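Local atomic coordinates of peptide ABC transporter, peptide-binding protein (Thermus thermophilus, PDB entry 2D5W), a protein that binds oligopeptides such as a pentapeptide and probably delivers them to an ABC transporter for uptake into the cell. Residues Lys114-Arg126 with Thr486-Gly500. Sequence-based numbering, arbitrary orientation.
Sequences KGMPVLNPDFWER and TGAIMVPTKENNYQG
Gln499 meets the 114-126 segment with a side chain extended beyond CG, and its NE2 donates to Met116 O at 2.8 Å, tilted 27° from the carbonyl plane. Val118 N takes the same oxygen from the opposite face, closing an inverse gamma turn centred on Pro117. Gly500 N donates to Val118 O at 3.0 Å, in the carbonyl plane. The Pro121 ring lies alongside the Gln499 chain, its CB 3.8 Å from Ala488 CB and its CD 3.8 Å from Met490 CE, the methyl brought round by bends at chi2 and chi3. Thr486 OG1 donates to Asp122 OD2 at 2.9 Å, from above the carboxylate plane. In this family 5 peptide-binding protein the contact joins the loop leading into helix 121-126 to the long loop between strand 463-469 and helix 509-518; Leu119 and Asn120 also pack on apolar side chains of the bound peptide. Further out, Arg126 NE holds Asp122 OD1 in a salt bridge of 2.8 Å on the syn side, while Tyr145 OH hydrogen-bonds OD2. Waters link Gly115 O to Asn497 O and Gly115 N to Gln499 NE2. Behind Gln499, Asn496 OD1 accepts from Gln499 N, an Asx motif, and Asn496 ND2 also donates to Gln499 O at 2.9 Å.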
ATOM      1  N   LYS A 114       0.669  22.531  -7.611  1.00 13.94           N
ATOM      2  CA  LYS A 114       1.832  22.782  -6.775  1.00 15.26           C
ATOM      3  C   LYS A 114       1.477  22.628  -5.302  1.00 13.68           C
ATOM      4  O   LYS A 114       0.499  23.196  -4.820  1.00 15.47           O
ATOM      5  CB  LYS A 114       2.387  24.184  -7.045  1.00 18.84           C
ATOM      6  CG  LYS A 114       2.812  24.434  -8.495  1.00 23.20           C
ATOM      7  CD  LYS A 114       3.944  23.513  -8.955  1.00 26.50           C
ATOM      8  CE  LYS A 114       3.442  22.125  -9.335  1.00 28.12           C
ATOM      9  NZ  LYS A 114       4.538  21.241  -9.818  1.00 30.95           N
ATOM     10  N   GLY A 115       2.272  21.838  -4.593  1.00 13.61           N
ATOM     11  CA  GLY A 115       2.016  21.639  -3.181  1.00 12.40           C
ATOM     12  C   GLY A 115       1.041  20.521  -2.856  1.00 10.55           C
ATOM     13  O   GLY A 115       0.729  20.310  -1.688  1.00 11.29           O
ATOM     14  N   MET A 116       0.536  19.824  -3.872  1.00 10.36           N
ATOM     15  CA  MET A 116      -0.379  18.706  -3.644  1.00 10.38           C
ATOM     16  C   MET A 116       0.460  17.656  -2.908  1.00  9.91           C
ATOM     17  O   MET A 116       1.554  17.315  -3.354  1.00 10.43           O
ATOM     18  CB  MET A 116      -0.869  18.158  -4.987  1.00  9.70           C
ATOM     19  CG  MET A 116      -1.889  17.024  -4.903  1.00  9.90           C
ATOM     20  SD  MET A 116      -3.448  17.468  -4.105  1.00 10.18           S
ATOM     21  CE  MET A 116      -4.012  18.810  -5.159  1.00 11.85           C
ATOM     22  N   PRO A 117      -0.034  17.136  -1.768  1.00  9.83           N
ATOM     23  CA  PRO A 117       0.730  16.132  -1.013  1.00  9.59           C
ATOM     24  C   PRO A 117       0.739  14.737  -1.634  1.00  8.72           C
ATOM     25  O   PRO A 117       0.336  13.762  -0.997  1.00  9.70           O
ATOM     26  CB  PRO A 117       0.061  16.161   0.360  1.00  9.81           C
ATOM     27  CG  PRO A 117      -1.370  16.420   0.014  1.00  9.89           C
ATOM     28  CD  PRO A 117      -1.277  17.495  -1.056  1.00 10.15           C
ATOM     29  N   VAL A 118       1.221  14.641  -2.868  1.00  8.79           N
ATOM     30  CA  VAL A 118       1.262  13.365  -3.567  1.00  9.41           C
ATOM     31  C   VAL A 118       2.252  12.370  -2.964  1.00  9.22           C
ATOM     32  O   VAL A 118       3.283  12.746  -2.399  1.00  9.62           O
ATOM     33  CB  VAL A 118       1.594  13.561  -5.071  1.00  9.17           C
ATOM     34  CG1 VAL A 118       0.501  14.397  -5.741  1.00 10.01           C
ATOM     35  CG2 VAL A 118       2.957  14.237  -5.231  1.00 10.17           C
ATOM     36  N   LEU A 119       1.918  11.091  -3.099  1.00  9.79           N
ATOM     37  CA  LEU A 119       2.744   9.996  -2.601  1.00 10.18           C
ATOM     38  C   LEU A 119       4.006   9.816  -3.428  1.00 10.09           C
ATOM     39  O   LEU A 119       5.049   9.434  -2.904  1.00 10.21           O
ATOM     40  CB  LEU A 119       1.958   8.688  -2.647  1.00 11.70           C
ATOM     41  CG  LEU A 119       0.717   8.551  -1.769  1.00 12.59           C
ATOM     42  CD1 LEU A 119      -0.118   7.365  -2.239  1.00 14.81           C
ATOM     43  CD2 LEU A 119       1.143   8.379  -0.321  1.00 14.63           C
ATOM     44  N   ASN A 120       3.900  10.070  -4.727  1.00 11.05           N
ATOM     45  CA  ASN A 120       5.035   9.909  -5.628  1.00 12.84           C
ATOM     46  C   ASN A 120       5.280  11.156  -6.459  1.00 11.32           C
ATOM     47  O   ASN A 120       4.823  11.265  -7.599  1.00 11.65           O
ATOM     48  CB  ASN A 120       4.826   8.697  -6.546  1.00 17.64           C
ATOM     49  CG  ASN A 120       3.382   8.521  -6.968  1.00 22.85           C
ATOM     50  OD1 ASN A 120       2.517   8.215  -6.146  1.00 28.39           O
ATOM     51  ND2 ASN A 120       3.112   8.709  -8.256  1.00 27.60           N
ATOM     52  N   PRO A 121       6.017  12.119  -5.892  1.00 10.89           N
ATOM     53  CA  PRO A 121       6.329  13.375  -6.581  1.00 12.01           C
ATOM     54  C   PRO A 121       7.160  13.170  -7.847  1.00 11.20           C
ATOM     55  O   PRO A 121       7.158  14.022  -8.734  1.00 11.89           O
ATOM     56  CB  PRO A 121       7.073  14.184  -5.520  1.00 11.67           C
ATOM     57  CG  PRO A 121       6.557  13.627  -4.233  1.00 19.31           C
ATOM     58  CD  PRO A 121       6.489  12.151  -4.498  1.00 11.37           C
ATOM     59  N   ASP A 122       7.872  12.050  -7.931  1.00 11.58           N
ATOM     60  CA  ASP A 122       8.676  11.764  -9.117  1.00 11.75           C
ATOM     61  C   ASP A 122       7.759  11.549 -10.318  1.00 11.80           C
ATOM     62  O   ASP A 122       7.974  12.132 -11.382  1.00 12.38           O
ATOM     63  CB  ASP A 122       9.552  10.525  -8.887  1.00 12.78           C
ATOM     64  CG  ASP A 122      10.195  10.020 -10.169  1.00 13.35           C
ATOM     65  OD1 ASP A 122       9.531   9.269 -10.914  1.00 15.39           O
ATOM     66  OD2 ASP A 122      11.358  10.388 -10.434  1.00 15.71           O
ATOM     67  N   PHE A 123       6.738  10.714 -10.148  1.00 11.62           N
ATOM     68  CA  PHE A 123       5.782  10.436 -11.214  1.00 12.64           C
ATOM     69  C   PHE A 123       5.186  11.745 -11.714  1.00 12.48           C
ATOM     70  O   PHE A 123       5.141  12.011 -12.917  1.00 13.36           O
ATOM     71  CB  PHE A 123       4.653   9.540 -10.686  1.00 13.28           C
ATOM     72  CG  PHE A 123       3.498   9.369 -11.645  1.00 13.75           C
ATOM     73  CD1 PHE A 123       3.486   8.326 -12.566  1.00 14.82           C
ATOM     74  CD2 PHE A 123       2.417  10.249 -11.619  1.00 15.68           C
ATOM     75  CE1 PHE A 123       2.417   8.159 -13.445  1.00 16.41           C
ATOM     76  CE2 PHE A 123       1.342  10.090 -12.496  1.00 16.12           C
ATOM     77  CZ  PHE A 123       1.344   9.042 -13.411  1.00 16.26           C
ATOM     78  N   TRP A 124       4.743  12.570 -10.774  1.00 12.08           N
ATOM     79  CA  TRP A 124       4.110  13.824 -11.130  1.00 12.72           C
ATOM     80  C   TRP A 124       5.008  14.863 -11.780  1.00 13.28           C
ATOM     81  O   TRP A 124       4.526  15.857 -12.317  1.00 14.89           O
ATOM     82  CB  TRP A 124       3.371  14.376  -9.911  1.00 12.03           C
ATOM     83  CG  TRP A 124       2.131  13.570  -9.674  1.00 11.54           C
ATOM     84  CD1 TRP A 124       1.915  12.640  -8.696  1.00 11.80           C
ATOM     85  CD2 TRP A 124       0.982  13.534 -10.524  1.00 11.71           C
ATOM     86  NE1 TRP A 124       0.700  12.023  -8.893  1.00 11.96           N
ATOM     87  CE2 TRP A 124       0.107  12.555 -10.009  1.00 12.16           C
ATOM     88  CE3 TRP A 124       0.610  14.237 -11.679  1.00 12.50           C
ATOM     89  CZ2 TRP A 124      -1.123  12.258 -10.612  1.00 11.73           C
ATOM     90  CZ3 TRP A 124      -0.609  13.942 -12.278  1.00 13.17           C
ATOM     91  CH2 TRP A 124      -1.460  12.960 -11.742  1.00 13.63           C
ATOM     92  N   GLU A 125       6.312  14.620 -11.758  1.00 14.22           N
ATOM     93  CA  GLU A 125       7.249  15.534 -12.394  1.00 15.99           C
ATOM     94  C   GLU A 125       7.527  15.108 -13.832  1.00 15.49           C
ATOM     95  O   GLU A 125       7.671  15.953 -14.716  1.00 18.31           O
ATOM     96  CB  GLU A 125       8.572  15.572 -11.621  1.00 17.68           C
ATOM     97  CG  GLU A 125       8.510  16.339 -10.318  1.00 23.99           C
ATOM     98  CD  GLU A 125       8.361  17.835 -10.530  1.00 26.00           C
ATOM     99  OE1 GLU A 125       8.129  18.555  -9.538  1.00 29.14           O
ATOM    100  OE2 GLU A 125       8.484  18.291 -11.688  1.00 28.17           O
ATOM    101  N   ARG A 126       7.571  13.803 -14.077  1.00 13.46           N
ATOM    102  CA  ARG A 126       7.904  13.304 -15.410  1.00 13.75           C
ATOM    103  C   ARG A 126       6.768  12.762 -16.275  1.00 13.16           C
ATOM    104  O   ARG A 126       7.005  12.357 -17.410  1.00 13.22           O
ATOM    105  CB  ARG A 126       8.994  12.237 -15.283  1.00 16.18           C
ATOM    106  CG  ARG A 126       8.507  10.975 -14.619  1.00 15.35           C
ATOM    107  CD  ARG A 126       9.631  10.023 -14.216  1.00 15.47           C
ATOM    108  NE  ARG A 126       9.026   8.827 -13.646  1.00 13.14           N
ATOM    109  CZ  ARG A 126       8.501   7.847 -14.371  1.00 12.68           C
ATOM    110  NH1 ARG A 126       7.939   6.805 -13.777  1.00 13.79           N
ATOM    111  NH2 ARG A 126       8.581   7.886 -15.694  1.00 11.90           N
ATOM    112  N   THR A 486      14.445  13.462 -11.420  1.00 13.67           N
ATOM    113  CA  THR A 486      13.442  14.519 -11.370  1.00 14.02           C
ATOM    114  C   THR A 486      13.704  15.550 -10.284  1.00 13.95           C
ATOM    115  O   THR A 486      13.101  16.624 -10.288  1.00 15.40           O
ATOM    116  CB  THR A 486      12.046  13.927 -11.120  1.00 14.72           C
ATOM    117  OG1 THR A 486      12.085  13.117  -9.936  1.00 15.40           O
ATOM    118  CG2 THR A 486      11.603  13.075 -12.302  1.00 15.76           C
ATOM    119  N   GLY A 487      14.595  15.221  -9.356  1.00 14.18           N
ATOM    120  CA  GLY A 487      14.893  16.126  -8.263  1.00 14.93           C
ATOM    121  C   GLY A 487      13.804  16.111  -7.200  1.00 14.22           C
ATOM    122  O   GLY A 487      13.821  16.921  -6.274  1.00 17.15           O
ATOM    123  N   ALA A 488      12.861  15.184  -7.325  1.00 13.64           N
ATOM    124  CA  ALA A 488      11.759  15.081  -6.372  1.00 13.19           C
ATOM    125  C   ALA A 488      12.192  14.491  -5.032  1.00 12.77           C
ATOM    126  O   ALA A 488      12.757  13.396  -4.981  1.00 14.52           O
ATOM    127  CB  ALA A 488      10.639  14.240  -6.967  1.00 14.22           C
ATOM    128  N   ILE A 489      11.926  15.222  -3.953  1.00 12.70           N
ATOM    129  CA  ILE A 489      12.262  14.770  -2.607  1.00 12.76           C
ATOM    130  C   ILE A 489      11.141  13.848  -2.136  1.00 11.90           C
ATOM    131  O   ILE A 489       9.960  14.191  -2.229  1.00 12.20           O
ATOM    132  CB  ILE A 489      12.434  15.967  -1.654  1.00 12.96           C
ATOM    133  CG1 ILE A 489      13.664  16.775  -2.083  1.00 16.06           C
ATOM    134  CG2 ILE A 489      12.582  15.485  -0.218  1.00 13.33           C
ATOM    135  CD1 ILE A 489      13.947  17.990  -1.230  1.00 19.80           C
ATOM    136  N   MET A 490      11.520  12.684  -1.620  1.00 12.34           N
ATOM    137  CA  MET A 490      10.551  11.678  -1.208  1.00 12.02           C
ATOM    138  C   MET A 490      10.276  11.571   0.291  1.00 11.15           C
ATOM    139  O   MET A 490       9.555  10.669   0.722  1.00 11.42           O
ATOM    140  CB  MET A 490      10.994  10.312  -1.745  1.00 14.91           C
ATOM    141  CG  MET A 490      11.554  10.338  -3.176  1.00 17.70           C
ATOM    142  SD  MET A 490      10.430  10.938  -4.470  1.00 22.00           S
ATOM    143  CE  MET A 490       9.300   9.566  -4.573  1.00 24.44           C
ATOM    144  N   VAL A 491      10.849  12.475   1.081  1.00 11.27           N
ATOM    145  CA  VAL A 491      10.643  12.485   2.531  1.00 10.82           C
ATOM    146  C   VAL A 491       9.575  13.533   2.820  1.00 11.45           C
ATOM    147  O   VAL A 491       9.784  14.718   2.572  1.00 11.71           O
ATOM    148  CB  VAL A 491      11.940  12.861   3.279  1.00 11.05           C
ATOM    149  CG1 VAL A 491      11.677  12.951   4.774  1.00 12.78           C
ATOM    150  CG2 VAL A 491      13.019  11.827   2.991  1.00 12.17           C
ATOM    151  N   PRO A 492       8.420  13.118   3.363  1.00 10.27           N
ATOM    152  CA  PRO A 492       7.367  14.098   3.644  1.00 10.62           C
ATOM    153  C   PRO A 492       7.627  15.027   4.820  1.00 11.18           C
ATOM    154  O   PRO A 492       7.746  14.586   5.959  1.00 13.09           O
ATOM    155  CB  PRO A 492       6.128  13.227   3.847  1.00 10.41           C
ATOM    156  CG  PRO A 492       6.695  11.975   4.445  1.00 10.29           C
ATOM    157  CD  PRO A 492       7.962  11.745   3.648  1.00 10.67           C
ATOM    158  N   THR A 493       7.724  16.319   4.522  1.00 11.35           N
ATOM    159  CA  THR A 493       7.938  17.344   5.536  1.00 11.23           C
ATOM    160  C   THR A 493       7.232  18.602   5.057  1.00 11.31           C
ATOM    161  O   THR A 493       6.792  18.686   3.910  1.00 10.77           O
ATOM    162  CB  THR A 493       9.432  17.704   5.718  1.00 12.06           C
ATOM    163  OG1 THR A 493       9.892  18.418   4.566  1.00 13.15           O
ATOM    164  CG2 THR A 493      10.274  16.453   5.912  1.00 13.72           C
ATOM    165  N   LYS A 494       7.131  19.587   5.936  1.00 11.58           N
ATOM    166  CA  LYS A 494       6.499  20.843   5.576  1.00 12.99           C
ATOM    167  C   LYS A 494       7.241  21.455   4.387  1.00 12.95           C
ATOM    168  O   LYS A 494       6.629  22.065   3.510  1.00 12.85           O
ATOM    169  CB  LYS A 494       6.539  21.796   6.773  1.00 15.88           C
ATOM    170  CG  LYS A 494       5.963  23.176   6.512  1.00 20.43           C
ATOM    171  CD  LYS A 494       6.025  24.037   7.767  1.00 23.73           C
ATOM    172  CE  LYS A 494       7.453  24.192   8.269  1.00 27.09           C
ATOM    173  NZ  LYS A 494       7.519  24.997   9.522  1.00 29.88           N
ATOM    174  N   GLU A 495       8.558  21.266   4.356  1.00 11.83           N
ATOM    175  CA  GLU A 495       9.392  21.823   3.294  1.00 12.76           C
ATOM    176  C   GLU A 495       9.121  21.299   1.887  1.00 12.14           C
ATOM    177  O   GLU A 495       9.387  22.002   0.912  1.00 14.18           O
ATOM    178  CB  GLU A 495      10.876  21.631   3.627  1.00 13.86           C
ATOM    179  CG  GLU A 495      11.389  22.468   4.797  1.00 18.35           C
ATOM    180  CD  GLU A 495      10.752  22.093   6.120  1.00 20.89           C
ATOM    181  OE1 GLU A 495      10.727  20.887   6.446  1.00 20.82           O
ATOM    182  OE2 GLU A 495      10.284  23.004   6.838  1.00 24.38           O
ATOM    183  N   ASN A 496       8.618  20.073   1.757  1.00 11.75           N
ATOM    184  CA  ASN A 496       8.318  19.557   0.423  1.00 11.33           C
ATOM    185  C   ASN A 496       6.814  19.323   0.262  1.00  9.93           C
ATOM    186  O   ASN A 496       6.375  18.533  -0.578  1.00 11.53           O
ATOM    187  CB  ASN A 496       9.113  18.273   0.138  1.00 11.33           C
ATOM    188  CG  ASN A 496       8.458  17.033   0.700  1.00  9.68           C
ATOM    189  OD1 ASN A 496       7.745  17.091   1.701  1.00 10.71           O
ATOM    190  ND2 ASN A 496       8.716  15.895   0.068  1.00 10.74           N
ATOM    191  N   ASN A 497       6.031  20.032   1.069  1.00 10.17           N
ATOM    192  CA  ASN A 497       4.578  19.942   1.026  1.00 10.33           C
ATOM    193  C   ASN A 497       4.041  18.554   1.350  1.00 10.27           C
ATOM    194  O   ASN A 497       3.027  18.118   0.805  1.00 10.33           O
ATOM    195  CB  ASN A 497       4.075  20.426  -0.336  1.00 10.73           C
ATOM    196  CG  ASN A 497       4.563  21.826  -0.658  1.00 11.69           C
ATOM    197  OD1 ASN A 497       5.433  22.012  -1.507  1.00 13.21           O
ATOM    198  ND2 ASN A 497       4.018  22.814   0.039  1.00 12.35           N
ATOM    199  N   TYR A 498       4.739  17.872   2.250  1.00 10.16           N
ATOM    200  CA  TYR A 498       4.354  16.548   2.727  1.00  9.94           C
ATOM    201  C   TYR A 498       4.209  15.492   1.640  1.00  9.79           C
ATOM    202  O   TYR A 498       3.278  14.680   1.668  1.00 10.21           O
ATOM    203  CB  TYR A 498       3.055  16.654   3.534  1.00 11.03           C
ATOM    204  CG  TYR A 498       3.111  17.708   4.615  1.00 13.54           C
ATOM    205  CD1 TYR A 498       2.599  18.986   4.396  1.00 14.69           C
ATOM    206  CD2 TYR A 498       3.690  17.433   5.852  1.00 14.91           C
ATOM    207  CE1 TYR A 498       2.661  19.966   5.387  1.00 18.07           C
ATOM    208  CE2 TYR A 498       3.759  18.407   6.849  1.00 16.65           C
ATOM    209  CZ  TYR A 498       3.241  19.666   6.608  1.00 16.45           C
ATOM    210  OH  TYR A 498       3.306  20.628   7.593  1.00 22.02           O
ATOM    211  N   GLN A 499       5.148  15.486   0.700  1.00  9.28           N
ATOM    212  CA  GLN A 499       5.131  14.524  -0.396  1.00  9.80           C
ATOM    213  C   GLN A 499       6.077  13.351  -0.146  1.00  9.36           C
ATOM    214  O   GLN A 499       7.092  13.492   0.541  1.00 10.55           O
ATOM    215  CB  GLN A 499       5.530  15.217  -1.703  1.00  9.63           C
ATOM    216  CG  GLN A 499       4.648  16.399  -2.071  1.00  9.85           C
ATOM    217  CD  GLN A 499       5.148  17.173  -3.283  1.00 11.28           C
ATOM    218  OE1 GLN A 499       6.341  17.166  -3.600  1.00 12.21           O
ATOM    219  NE2 GLN A 499       4.237  17.869  -3.953  1.00 12.36           N
ATOM    220  N   GLY A 500       5.739  12.191  -0.700  1.00  9.91           N
ATOM    221  CA  GLY A 500       6.604  11.034  -0.550  1.00 10.31           C
ATOM    222  C   GLY A 500       6.244  10.036   0.533  1.00  9.46           C
ATOM    223  O   GLY A 500       5.384  10.292   1.378  1.00 10.20           O
TER
HETATM  224  O   HOH W   1       0.672  19.639   0.898  1.00 11.24           O
HETATM  225  O   HOH W   2       4.461  20.184  -5.870  1.00 21.14           O